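PDB 2YV9: chloride intracellular channel exc-4 from Caenorhabditis elegans, which may insert into membranes and form chloride channels, and is required to regulate the size of the excretory canal lumen as it grows. Local coordinates for residues Pro117-Arg122 / Tyr182-Ser187; Lys121-Leu126 / Asp192-Pro197; Ala223-Ala228 / His269-Lys274; His200-Ile205 / Phe212-Asn217. All blocks are in the same frame, centred on the assembly; numbering follows the deposited sequence.

Overall arrangement
Following the chain from the N terminus, helix 117-140 is used twice. Contact 1 closes a loop of 59 residues, largely helical, that brings 182-187 back to the start of this helix; contact 2 starts from the same stretch, sharing Lys121 and Arg122, and reaches on to helix 190-210. Contact 4 closes a short loop of six residues, mostly the end of helix 190-210, and returns 212-217 to it. Contact 3 comes last, joining helix 219-228 to 269-274. Asp192 ties three together, accepting from Leu183 N and pairing with Tyr224 OH. Contacts 3 and 4, with centres about 10 Å apart, meet where Arg203 and His216 pack on Pro272. All lie within the helical part of the GST fold.

Contact 1. Residues Pro117-Arg122 / Tyr182-Ser187; sequences PSAEKR and YLLGNS
Ala119 presents its methyl group to two consecutive leucines, Leu183 and Leu184, and these three residues make up nearly all of the interface. The alanine contributes more than half of the buried surface although it has one side-chain carbon. Its CB meets Leu183 CD2 at 3.9 Å and Leu184 CD1 at 4.1 Å, one branch of each leucine doing the touching. These two leucine methyls are themselves 4.2 Å apart, CD2 of Leu183 to CD1 of Leu184, so the three carbons form a compact triangle closed by van der Waals contact. Leu183 holds its CG opposite the backbone N (chi1 -168°), which carries its branches out from the loop toward the helix. The loop is itself turned back, Tyr182 N donating to Gly185 O at 2.9 Å, and the two leucines of this turn meet the same methyl. No hydrogen bond crosses the interface. Leu183 N is instead bonded to Asp192 OD1, Leu183 O accepts from Arg178, and Tyr191 also packs on Leu184. The packing thus seats the connection between helices 155-178 and 190-210 against the first turns of helix 117-140, consistent with the small side chain at Ala119. It belongs to the all-helical C-terminal domain of the GST fold that CLIC proteins share.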
# COMPACT_ATOMS: atom_id res chain seq x y z
N PRO A 117 -11.94 -2.41 -17.00
CA PRO A 117 -12.85 -2.11 -15.89
C PRO A 117 -13.85 -3.26 -15.63
O PRO A 117 -14.32 -3.41 -14.51
CB PRO A 117 -13.55 -0.83 -16.34
CG PRO A 117 -13.57 -0.95 -17.83
CD PRO A 117 -12.29 -1.65 -18.22
N SER A 118 -14.08 -4.11 -16.63
CA SER A 118 -14.86 -5.33 -16.43
C SER A 118 -14.16 -6.19 -15.37
O SER A 118 -14.77 -6.61 -14.40
CB SER A 118 -15.00 -6.12 -17.73
OG SER A 118 -15.37 -7.47 -17.47
N ALA A 119 -12.87 -6.41 -15.58
CA ALA A 119 -12.09 -7.29 -14.70
C ALA A 119 -11.98 -6.72 -13.29
O ALA A 119 -12.12 -7.45 -12.28
CB ALA A 119 -10.71 -7.49 -15.28
N GLU A 120 -11.71 -5.42 -13.21
CA GLU A 120 -11.53 -4.73 -11.91
C GLU A 120 -12.77 -4.78 -11.04
O GLU A 120 -12.69 -4.85 -9.80
CB GLU A 120 -11.13 -3.26 -12.10
CG GLU A 120 -9.74 -3.11 -12.63
CD GLU A 120 -9.24 -1.68 -12.76
OE1 GLU A 120 -9.98 -0.75 -12.40
OE2 GLU A 120 -8.08 -1.53 -13.20
N LYS A 121 -13.93 -4.68 -11.68
CA LYS A 121 -15.19 -4.77 -10.94
C LYS A 121 -15.49 -6.21 -10.51
O LYS A 121 -15.98 -6.45 -9.41
CB LYS A 121 -16.35 -4.22 -11.81
CG LYS A 121 -16.31 -2.71 -11.99
CD LYS A 121 -17.34 -2.23 -13.03
CE LYS A 121 -16.80 -1.11 -13.93
NZ LYS A 121 -17.49 -1.07 -15.25
N ARG A 122 -15.16 -7.17 -11.34
CA ARG A 122 -15.51 -8.55 -11.05
C ARG A 122 -14.67 -9.02 -9.85
O ARG A 122 -15.17 -9.72 -8.97
CB ARG A 122 -15.24 -9.43 -12.26
CG ARG A 122 -16.22 -9.19 -13.41
CD ARG A 122 -17.56 -9.85 -13.13
NE ARG A 122 -18.52 -9.52 -14.18
CZ ARG A 122 -19.17 -8.36 -14.29
NH1 ARG A 122 -18.97 -7.38 -13.41
NH2 ARG A 122 -20.02 -8.17 -15.30
N TYR A 182 -5.66 -16.90 -19.75
CA TYR A 182 -5.68 -15.95 -18.63
C TYR A 182 -6.94 -15.08 -18.74
O TYR A 182 -7.73 -15.28 -19.66
CB TYR A 182 -4.33 -15.18 -18.54
CG TYR A 182 -3.16 -16.11 -18.18
CD1 TYR A 182 -2.88 -16.45 -16.84
CD2 TYR A 182 -2.36 -16.68 -19.16
CE1 TYR A 182 -1.86 -17.32 -16.50
CE2 TYR A 182 -1.32 -17.56 -18.83
CZ TYR A 182 -1.08 -17.88 -17.48
OH TYR A 182 -0.06 -18.73 -17.13
N LEU A 183 -7.17 -14.16 -17.81
CA LEU A 183 -8.42 -13.46 -17.72
C LEU A 183 -8.64 -12.57 -18.93
O LEU A 183 -9.77 -12.44 -19.39
CB LEU A 183 -8.49 -12.63 -16.42
CG LEU A 183 -9.83 -12.04 -16.00
CD1 LEU A 183 -10.87 -13.11 -15.76
CD2 LEU A 183 -9.65 -11.20 -14.74
N LEU A 184 -7.57 -11.97 -19.43
CA LEU A 184 -7.68 -11.02 -20.57
C LEU A 184 -7.17 -11.50 -21.91
O LEU A 184 -7.37 -10.82 -22.93
CB LEU A 184 -6.91 -9.76 -20.24
CG LEU A 184 -7.65 -8.70 -19.44
CD1 LEU A 184 -8.23 -9.22 -18.12
CD2 LEU A 184 -6.69 -7.50 -19.26
N GLY A 185 -6.48 -12.63 -21.93
CA GLY A 185 -5.86 -13.12 -23.13
C GLY A 185 -4.91 -14.24 -22.83
O GLY A 185 -5.08 -14.96 -21.81
N ASN A 186 -3.92 -14.40 -23.72
CA ASN A 186 -2.99 -15.52 -23.65
C ASN A 186 -1.85 -15.32 -22.64
O ASN A 186 -1.10 -16.27 -22.38
CB ASN A 186 -2.39 -15.75 -25.02
CG ASN A 186 -1.70 -17.08 -25.14
OD1 ASN A 186 -0.51 -17.16 -25.47
ND2 ASN A 186 -2.45 -18.15 -24.87
N SER A 187 -1.71 -14.10 -22.11
CA SER A 187 -0.58 -13.71 -21.28
C SER A 187 -1.09 -13.34 -19.89
O SER A 187 -2.18 -12.75 -19.74
CB SER A 187 0.13 -12.49 -21.84
OG SER A 187 1.00 -12.86 -22.87

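Contact 2. Residues Lys121-Leu126 / Asp192-Pro197; sequences KRIENL and DCELMP
Ile123 and Leu126, one turn apart on helix 117-140, both pack on Leu195 of helix 190-210. Ile123 comes first and covers the most surface. Its CG1 stands opposite the carbonyl carbon (chi1 -65°), and the extended ethyl branch runs to Leu195 and Glu194. There CG1 lies 4.1 Å from Leu195 CD1, while Ile123 CD1 at the tip reaches Glu194 OE1 at 4.0 Å, the two side chains crossing at nearly a right angle. With an alanine here, Leu195 CB would probably lose its partner and CD1 one of its two, opening a gap between the helices. Leu126 follows, setting its CD2 across Leu195 at 3.8 Å from CD1, the methyl that also touches Ile123. Leu168 and Ile171 of helix 155-178 pack on Leu126 as well. The two helix segments run roughly alongside each other, their axes 10.2 Å apart and inclined by 30°. Arg95 of the second subunit packs on Glu194, whose OE2 lies close to Glu42 OE2; this like-charge pair might favour protonation of one acid, though that arginine could offset it. Cohesion between the two segments is therefore apolar, with a carboxylate oxygen beside the isoleucine and no hydrogen bond from one helix to the other.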
# COMPACT_ATOMS: atom_id res chain seq x y z
N LYS A 121 -13.93 -4.68 -11.68
CA LYS A 121 -15.19 -4.77 -10.94
C LYS A 121 -15.49 -6.21 -10.51
O LYS A 121 -15.98 -6.45 -9.41
CB LYS A 121 -16.35 -4.22 -11.81
CG LYS A 121 -16.31 -2.71 -11.99
CD LYS A 121 -17.34 -2.23 -13.03
CE LYS A 121 -16.80 -1.11 -13.93
NZ LYS A 121 -17.49 -1.07 -15.25
N ARG A 122 -15.16 -7.17 -11.34
CA ARG A 122 -15.51 -8.55 -11.05
C ARG A 122 -14.67 -9.02 -9.85
O ARG A 122 -15.17 -9.72 -8.97
CB ARG A 122 -15.24 -9.43 -12.26
CG ARG A 122 -16.22 -9.19 -13.41
CD ARG A 122 -17.56 -9.85 -13.13
NE ARG A 122 -18.52 -9.52 -14.18
CZ ARG A 122 -19.17 -8.36 -14.29
NH1 ARG A 122 -18.97 -7.38 -13.41
NH2 ARG A 122 -20.02 -8.17 -15.30
N ILE A 123 -13.38 -8.70 -9.89
CA ILE A 123 -12.46 -9.09 -8.81
C ILE A 123 -12.90 -8.50 -7.48
O ILE A 123 -12.94 -9.19 -6.44
CB ILE A 123 -11.01 -8.67 -9.13
CG1 ILE A 123 -10.51 -9.45 -10.37
CG2 ILE A 123 -10.04 -8.86 -7.92
CD1 ILE A 123 -9.16 -8.94 -11.01
N GLU A 124 -13.16 -7.20 -7.47
CA GLU A 124 -13.56 -6.50 -6.23
C GLU A 124 -14.88 -7.09 -5.71
O GLU A 124 -15.04 -7.35 -4.51
CB GLU A 124 -13.79 -5.03 -6.50
CG GLU A 124 -14.23 -4.22 -5.29
CD GLU A 124 -15.70 -4.42 -4.91
OE1 GLU A 124 -16.56 -4.63 -5.78
OE2 GLU A 124 -16.02 -4.33 -3.70
N ASN A 125 -15.83 -7.31 -6.62
CA ASN A 125 -17.15 -7.71 -6.18
C ASN A 125 -17.10 -9.13 -5.59
O ASN A 125 -17.75 -9.45 -4.57
CB ASN A 125 -18.16 -7.64 -7.33
CG ASN A 125 -19.61 -7.48 -6.84
OD1 ASN A 125 -19.95 -7.80 -5.72
ND2 ASN A 125 -20.46 -6.97 -7.73
N LEU A 126 -16.29 -9.99 -6.23
CA LEU A 126 -16.14 -11.36 -5.72
C LEU A 126 -15.57 -11.32 -4.29
O LEU A 126 -16.12 -11.94 -3.34
CB LEU A 126 -15.19 -12.13 -6.62
CG LEU A 126 -14.75 -13.48 -6.07
CD1 LEU A 126 -15.94 -14.44 -5.92
CD2 LEU A 126 -13.54 -14.03 -6.95
N ASP A 192 -4.66 -11.23 -13.27
CA ASP A 192 -4.40 -12.61 -12.81
C ASP A 192 -3.68 -12.61 -11.50
O ASP A 192 -3.90 -13.50 -10.66
CB ASP A 192 -3.59 -13.33 -13.82
CG ASP A 192 -4.30 -13.30 -15.19
OD1 ASP A 192 -5.44 -13.80 -15.29
OD2 ASP A 192 -3.73 -12.71 -16.15
N CYS A 193 -2.78 -11.65 -11.36
CA CYS A 193 -1.95 -11.54 -10.16
C CYS A 193 -2.84 -11.18 -8.94
O CYS A 193 -2.45 -11.44 -7.79
CB CYS A 193 -0.84 -10.60 -10.34
SG CYS A 193 0.34 -11.17 -11.62
N GLU A 194 -4.05 -10.66 -9.20
CA GLU A 194 -5.05 -10.34 -8.17
C GLU A 194 -6.11 -11.44 -8.01
O GLU A 194 -6.43 -11.88 -6.90
CB GLU A 194 -5.71 -9.01 -8.49
CG GLU A 194 -4.66 -7.90 -8.49
CD GLU A 194 -5.09 -6.62 -9.19
OE1 GLU A 194 -6.25 -6.55 -9.67
OE2 GLU A 194 -4.27 -5.67 -9.19
N LEU A 195 -6.66 -11.89 -9.12
CA LEU A 195 -7.76 -12.90 -9.06
C LEU A 195 -7.28 -14.29 -8.68
O LEU A 195 -7.96 -14.99 -7.98
CB LEU A 195 -8.43 -12.99 -10.45
CG LEU A 195 -9.67 -13.86 -10.51
CD1 LEU A 195 -10.71 -13.41 -9.45
CD2 LEU A 195 -10.26 -13.83 -11.96
N MET A 196 -6.13 -14.76 -9.20
CA MET A 196 -5.80 -16.15 -8.96
C MET A 196 -5.53 -16.35 -7.44
O MET A 196 -6.09 -17.26 -6.83
CB MET A 196 -4.64 -16.62 -9.83
CG MET A 196 -5.02 -16.73 -11.30
SD MET A 196 -3.52 -17.14 -12.28
CE MET A 196 -4.34 -17.88 -13.74
N PRO A 197 -4.74 -15.45 -6.83
CA PRO A 197 -4.64 -15.63 -5.33
C PRO A 197 -5.99 -15.54 -4.59
O PRO A 197 -6.26 -16.36 -3.74
CB PRO A 197 -3.69 -14.50 -4.93
CG PRO A 197 -2.83 -14.27 -6.20
CD PRO A 197 -3.84 -14.41 -7.34

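Contact 3. Residues Ala223-Ala228 / His269-Lys274; sequences AYILTA and HTIPEK
Ile271 plugs against helix 219-228 by laying its ethyl branch over the backbone of Leu226 and the side chains of Ile225 and Leu226. This is the close side of the contact. The terminal methyl, Ile271 CD1, rests 3.9 Å from Leu226 N and 4.0 Å from Leu226 CA, so it touches the helix surface itself and does not stop at side-chain tips. Ile271 CG1 meets Leu226 CD1 at 4.0 Å, the two side chains crossing at about a right angle, and Leu226 CB is also near both carbons of the ethyl branch. The branch is folded, with chi1 -55° and chi2 -57°, and this bend sets CD1 back over the helix, where Ile225 CG2 lies 4.1 Å from it. Trp222 and Leu276 also pack on Ile271.

On either side of Ile271 the segment loses touch with residues 223-228. Thr270 points its side chain in the other direction and is exposed, although its carbonyl accepts a weak hydrogen bond from Arg203 NH1. His269 makes no contact with 223-228 but stacks on Tyr229. On the other side of the isoleucine, Pro272 occupies the N-cap position of helix 273-280 and still packs on Trp222, and the chain runs out through exposed Glu273 and Lys274. One aliphatic side chain thus carries the attachment, through dispersion and the burial of apolar surface; no hydrogen bond or salt bridge joins the two segments.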
# COMPACT_ATOMS: atom_id res chain seq x y z
N ALA A 223 -11.07 -24.26 -15.04
CA ALA A 223 -9.95 -24.30 -15.95
C ALA A 223 -8.90 -23.18 -15.71
O ALA A 223 -7.69 -23.37 -15.84
CB ALA A 223 -10.41 -24.24 -17.40
N TYR A 224 -9.38 -22.01 -15.35
CA TYR A 224 -8.54 -20.87 -15.02
C TYR A 224 -7.80 -21.14 -13.69
O TYR A 224 -6.61 -20.84 -13.54
CB TYR A 224 -9.42 -19.63 -14.95
CG TYR A 224 -8.76 -18.35 -14.54
CD1 TYR A 224 -8.08 -17.55 -15.46
CD2 TYR A 224 -8.83 -17.90 -13.20
CE1 TYR A 224 -7.46 -16.43 -15.08
CE2 TYR A 224 -8.19 -16.72 -12.83
CZ TYR A 224 -7.57 -15.97 -13.77
OH TYR A 224 -6.95 -14.81 -13.43
N ILE A 225 -8.48 -21.77 -12.73
CA ILE A 225 -7.78 -22.16 -11.49
C ILE A 225 -6.68 -23.19 -11.83
O ILE A 225 -5.53 -23.14 -11.35
CB ILE A 225 -8.78 -22.68 -10.46
CG1 ILE A 225 -9.70 -21.52 -10.00
CG2 ILE A 225 -8.04 -23.34 -9.25
CD1 ILE A 225 -10.97 -21.94 -9.30
N LEU A 226 -7.01 -24.16 -12.66
CA LEU A 226 -5.99 -25.09 -13.16
C LEU A 226 -4.82 -24.37 -13.83
O LEU A 226 -3.68 -24.69 -13.55
CB LEU A 226 -6.62 -26.10 -14.11
CG LEU A 226 -5.68 -27.17 -14.68
CD1 LEU A 226 -4.79 -27.90 -13.66
CD2 LEU A 226 -6.54 -28.19 -15.53
N THR A 227 -5.12 -23.38 -14.66
CA THR A 227 -4.09 -22.54 -15.23
C THR A 227 -3.23 -21.95 -14.12
O THR A 227 -2.03 -21.99 -14.20
CB THR A 227 -4.70 -21.50 -16.16
OG1 THR A 227 -5.33 -22.22 -17.24
CG2 THR A 227 -3.64 -20.58 -16.69
N ALA A 228 -3.85 -21.47 -13.05
CA ALA A 228 -3.07 -20.93 -11.92
C ALA A 228 -2.05 -21.95 -11.38
O ALA A 228 -0.89 -21.65 -11.14
CB ALA A 228 -4.03 -20.55 -10.78
N HIS A 269 -3.20 -27.98 -4.53
CA HIS A 269 -3.46 -27.52 -5.87
C HIS A 269 -4.08 -28.64 -6.68
O HIS A 269 -3.48 -29.12 -7.63
CB HIS A 269 -2.14 -27.09 -6.52
CG HIS A 269 -1.53 -25.88 -5.90
ND1 HIS A 269 -0.29 -25.40 -6.24
CD2 HIS A 269 -2.02 -25.03 -4.97
CE1 HIS A 269 -0.04 -24.30 -5.56
NE2 HIS A 269 -1.07 -24.07 -4.75
N THR A 270 -5.29 -28.99 -6.31
CA THR A 270 -5.97 -30.16 -6.83
C THR A 270 -7.34 -29.77 -7.30
O THR A 270 -8.14 -29.23 -6.55
CB THR A 270 -6.10 -31.17 -5.69
OG1 THR A 270 -4.78 -31.63 -5.38
CG2 THR A 270 -6.98 -32.32 -6.09
N ILE A 271 -7.62 -30.08 -8.55
CA ILE A 271 -8.90 -29.86 -9.17
C ILE A 271 -9.83 -31.06 -8.91
O ILE A 271 -9.39 -32.21 -8.99
CB ILE A 271 -8.71 -29.75 -10.71
CG1 ILE A 271 -7.66 -28.66 -11.04
CG2 ILE A 271 -10.06 -29.50 -11.39
CD1 ILE A 271 -8.00 -27.27 -10.48
N PRO A 272 -11.10 -30.80 -8.58
CA PRO A 272 -11.99 -31.96 -8.42
C PRO A 272 -12.02 -32.87 -9.67
O PRO A 272 -11.88 -32.40 -10.83
CB PRO A 272 -13.36 -31.34 -8.17
CG PRO A 272 -13.04 -30.01 -7.57
CD PRO A 272 -11.81 -29.54 -8.30
N GLU A 273 -12.29 -34.15 -9.41
CA GLU A 273 -12.16 -35.17 -10.45
C GLU A 273 -13.07 -34.95 -11.66
O GLU A 273 -12.62 -35.06 -12.81
CB GLU A 273 -12.46 -36.55 -9.85
CG GLU A 273 -12.41 -37.71 -10.84
CD GLU A 273 -12.39 -39.04 -10.12
OE1 GLU A 273 -13.50 -39.55 -9.83
OE2 GLU A 273 -11.27 -39.50 -9.78
N LYS A 274 -14.35 -34.76 -11.38
CA LYS A 274 -15.37 -34.63 -12.44
C LYS A 274 -15.14 -33.34 -13.18
O LYS A 274 -15.38 -33.24 -14.38
CB LYS A 274 -16.77 -34.65 -11.85
CG LYS A 274 -17.91 -34.58 -12.89
CD LYS A 274 -17.74 -35.56 -14.05
CE LYS A 274 -18.99 -35.63 -14.90
NZ LYS A 274 -18.83 -36.70 -15.93

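Contact 4. Residues His200-Ile205 / Phe212-Asn217; sequences HHIRII and FDIPHN
Arg203 grips Asp213 side-on with two nitrogens, one for each carboxylate oxygen. NE donates to OD1 at 2.7 Å and NH2 of Arg203 to OD2 of Asp213 at 3.0 Å; both bonds are nearly straight, lie close to the guanidinium plane and meet the oxygens on their syn sides. The two planar groups are turned by 21°. His216 adds a third bond, its NE2 reaching Asp213 OD2 at 2.8 Å from well above the carboxylate plane, so OD2 has two donors. A weak bond from Ile214 N to Asp213 OD1, 2.9 Å long, helps fix the carboxylate, whose CG stands opposite its own backbone N (chi1 -156°). A methionine in place of Arg203 would probably leave the Asp213 charge without its ion-pair mate, with His216 and the weak Ile214 N bond remaining.

Outward from the ion pair, the aliphatic stem of the arginine is used too: its CG touches Ile214 CD1 at 3.9 Å. Next to it, Ile202 CG2 approaches both Ile214 CG1, at 4.2 Å, and Phe212 CE1, at 4.3 Å. Trp222 of the next helix holds the loop from beyond, donating through NE1 to Ile214 O, while Tyr161 meets the Phe212 ring edge-to-face. Salt bridge and apolar packing hold the connection between helices 190-210 and 219-228 folded back along the first of them, in the all-helical C-terminal domain of the GST fold.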
# COMPACT_ATOMS: atom_id res chain seq x y z
N HIS A 200 -7.84 -18.83 -5.02
CA HIS A 200 -7.22 -19.91 -4.24
C HIS A 200 -7.54 -19.72 -2.76
O HIS A 200 -7.90 -20.70 -2.08
CB HIS A 200 -5.73 -19.89 -4.40
CG HIS A 200 -5.06 -21.06 -3.77
ND1 HIS A 200 -5.33 -22.37 -4.11
CD2 HIS A 200 -4.16 -21.11 -2.76
CE1 HIS A 200 -4.61 -23.17 -3.34
NE2 HIS A 200 -3.89 -22.43 -2.52
N HIS A 201 -7.47 -18.49 -2.27
CA HIS A 201 -7.90 -18.19 -0.89
C HIS A 201 -9.36 -18.66 -0.67
O HIS A 201 -9.70 -19.31 0.34
CB HIS A 201 -7.82 -16.70 -0.53
CG HIS A 201 -6.43 -16.21 -0.27
ND1 HIS A 201 -6.17 -15.22 0.65
CD2 HIS A 201 -5.24 -16.61 -0.76
CE1 HIS A 201 -4.86 -14.98 0.66
NE2 HIS A 201 -4.27 -15.83 -0.17
N ILE A 202 -10.23 -18.31 -1.62
CA ILE A 202 -11.62 -18.65 -1.47
C ILE A 202 -11.76 -20.17 -1.44
O ILE A 202 -12.56 -20.72 -0.67
CB ILE A 202 -12.45 -18.05 -2.64
CG1 ILE A 202 -12.56 -16.56 -2.42
CG2 ILE A 202 -13.76 -18.65 -2.69
CD1 ILE A 202 -13.18 -15.76 -3.57
N ARG A 203 -10.99 -20.89 -2.28
CA ARG A 203 -11.10 -22.35 -2.33
C ARG A 203 -10.67 -22.99 -1.00
O ARG A 203 -11.40 -23.79 -0.40
CB ARG A 203 -10.26 -22.92 -3.46
CG ARG A 203 -10.84 -24.17 -4.06
CD ARG A 203 -10.37 -25.43 -3.44
NE ARG A 203 -11.15 -26.60 -3.88
CZ ARG A 203 -10.63 -27.75 -4.30
NH1 ARG A 203 -9.33 -27.95 -4.36
NH2 ARG A 203 -11.44 -28.75 -4.61
N ILE A 204 -9.50 -22.61 -0.54
CA ILE A 204 -8.94 -23.14 0.72
C ILE A 204 -9.82 -22.77 1.91
O ILE A 204 -10.12 -23.62 2.74
CB ILE A 204 -7.50 -22.63 0.95
CG1 ILE A 204 -6.54 -23.10 -0.15
CG2 ILE A 204 -6.94 -23.09 2.32
CD1 ILE A 204 -6.58 -24.60 -0.44
N ILE A 205 -10.20 -21.51 2.02
CA ILE A 205 -11.01 -21.06 3.18
C ILE A 205 -12.43 -21.68 3.08
O ILE A 205 -13.03 -22.10 4.07
CB ILE A 205 -11.07 -19.54 3.29
CG1 ILE A 205 -9.69 -19.00 3.62
CG2 ILE A 205 -12.10 -19.07 4.39
CD1 ILE A 205 -9.05 -19.63 4.89
N PHE A 212 -17.84 -25.01 1.95
CA PHE A 212 -18.25 -24.97 0.56
C PHE A 212 -17.02 -25.01 -0.35
O PHE A 212 -15.93 -24.65 0.05
CB PHE A 212 -19.13 -23.74 0.28
CG PHE A 212 -18.37 -22.44 0.17
CD1 PHE A 212 -17.89 -21.99 -1.07
CD2 PHE A 212 -18.14 -21.64 1.28
CE1 PHE A 212 -17.19 -20.81 -1.20
CE2 PHE A 212 -17.43 -20.45 1.17
CZ PHE A 212 -16.98 -20.01 -0.07
N ASP A 213 -17.24 -25.49 -1.58
CA ASP A 213 -16.22 -25.45 -2.62
C ASP A 213 -16.74 -24.50 -3.70
O ASP A 213 -17.92 -24.10 -3.73
CB ASP A 213 -16.02 -26.84 -3.23
CG ASP A 213 -14.65 -27.03 -3.87
OD1 ASP A 213 -13.83 -26.09 -3.90
OD2 ASP A 213 -14.37 -28.17 -4.28
N ILE A 214 -15.82 -24.11 -4.58
CA ILE A 214 -16.15 -23.24 -5.70
C ILE A 214 -17.01 -24.16 -6.59
O ILE A 214 -16.59 -25.28 -6.85
CB ILE A 214 -14.87 -22.76 -6.41
CG1 ILE A 214 -14.09 -21.74 -5.57
CG2 ILE A 214 -15.20 -22.18 -7.81
CD1 ILE A 214 -12.75 -21.42 -6.13
N PRO A 215 -18.24 -23.74 -6.98
CA PRO A 215 -19.12 -24.72 -7.62
C PRO A 215 -18.51 -25.48 -8.78
O PRO A 215 -17.88 -24.87 -9.66
CB PRO A 215 -20.32 -23.88 -8.03
CG PRO A 215 -20.38 -22.76 -6.99
CD PRO A 215 -18.93 -22.47 -6.70
N HIS A 216 -18.71 -26.79 -8.82
CA HIS A 216 -18.04 -27.68 -9.78
C HIS A 216 -18.56 -27.55 -11.23
O HIS A 216 -17.92 -28.00 -12.18
CB HIS A 216 -18.19 -29.12 -9.26
CG HIS A 216 -17.39 -29.37 -8.03
ND1 HIS A 216 -17.26 -30.62 -7.45
CD2 HIS A 216 -16.68 -28.52 -7.24
CE1 HIS A 216 -16.49 -30.54 -6.39
NE2 HIS A 216 -16.11 -29.28 -6.24
N ASN A 217 -19.70 -26.91 -11.39
CA ASN A 217 -20.27 -26.72 -12.73
C ASN A 217 -19.66 -25.53 -13.48
O ASN A 217 -19.91 -25.35 -14.67
CB ASN A 217 -21.79 -26.60 -12.65
CG ASN A 217 -22.25 -25.32 -11.98
OD1 ASN A 217 -21.87 -25.04 -10.86
ND2 ASN A 217 -23.09 -24.56 -12.66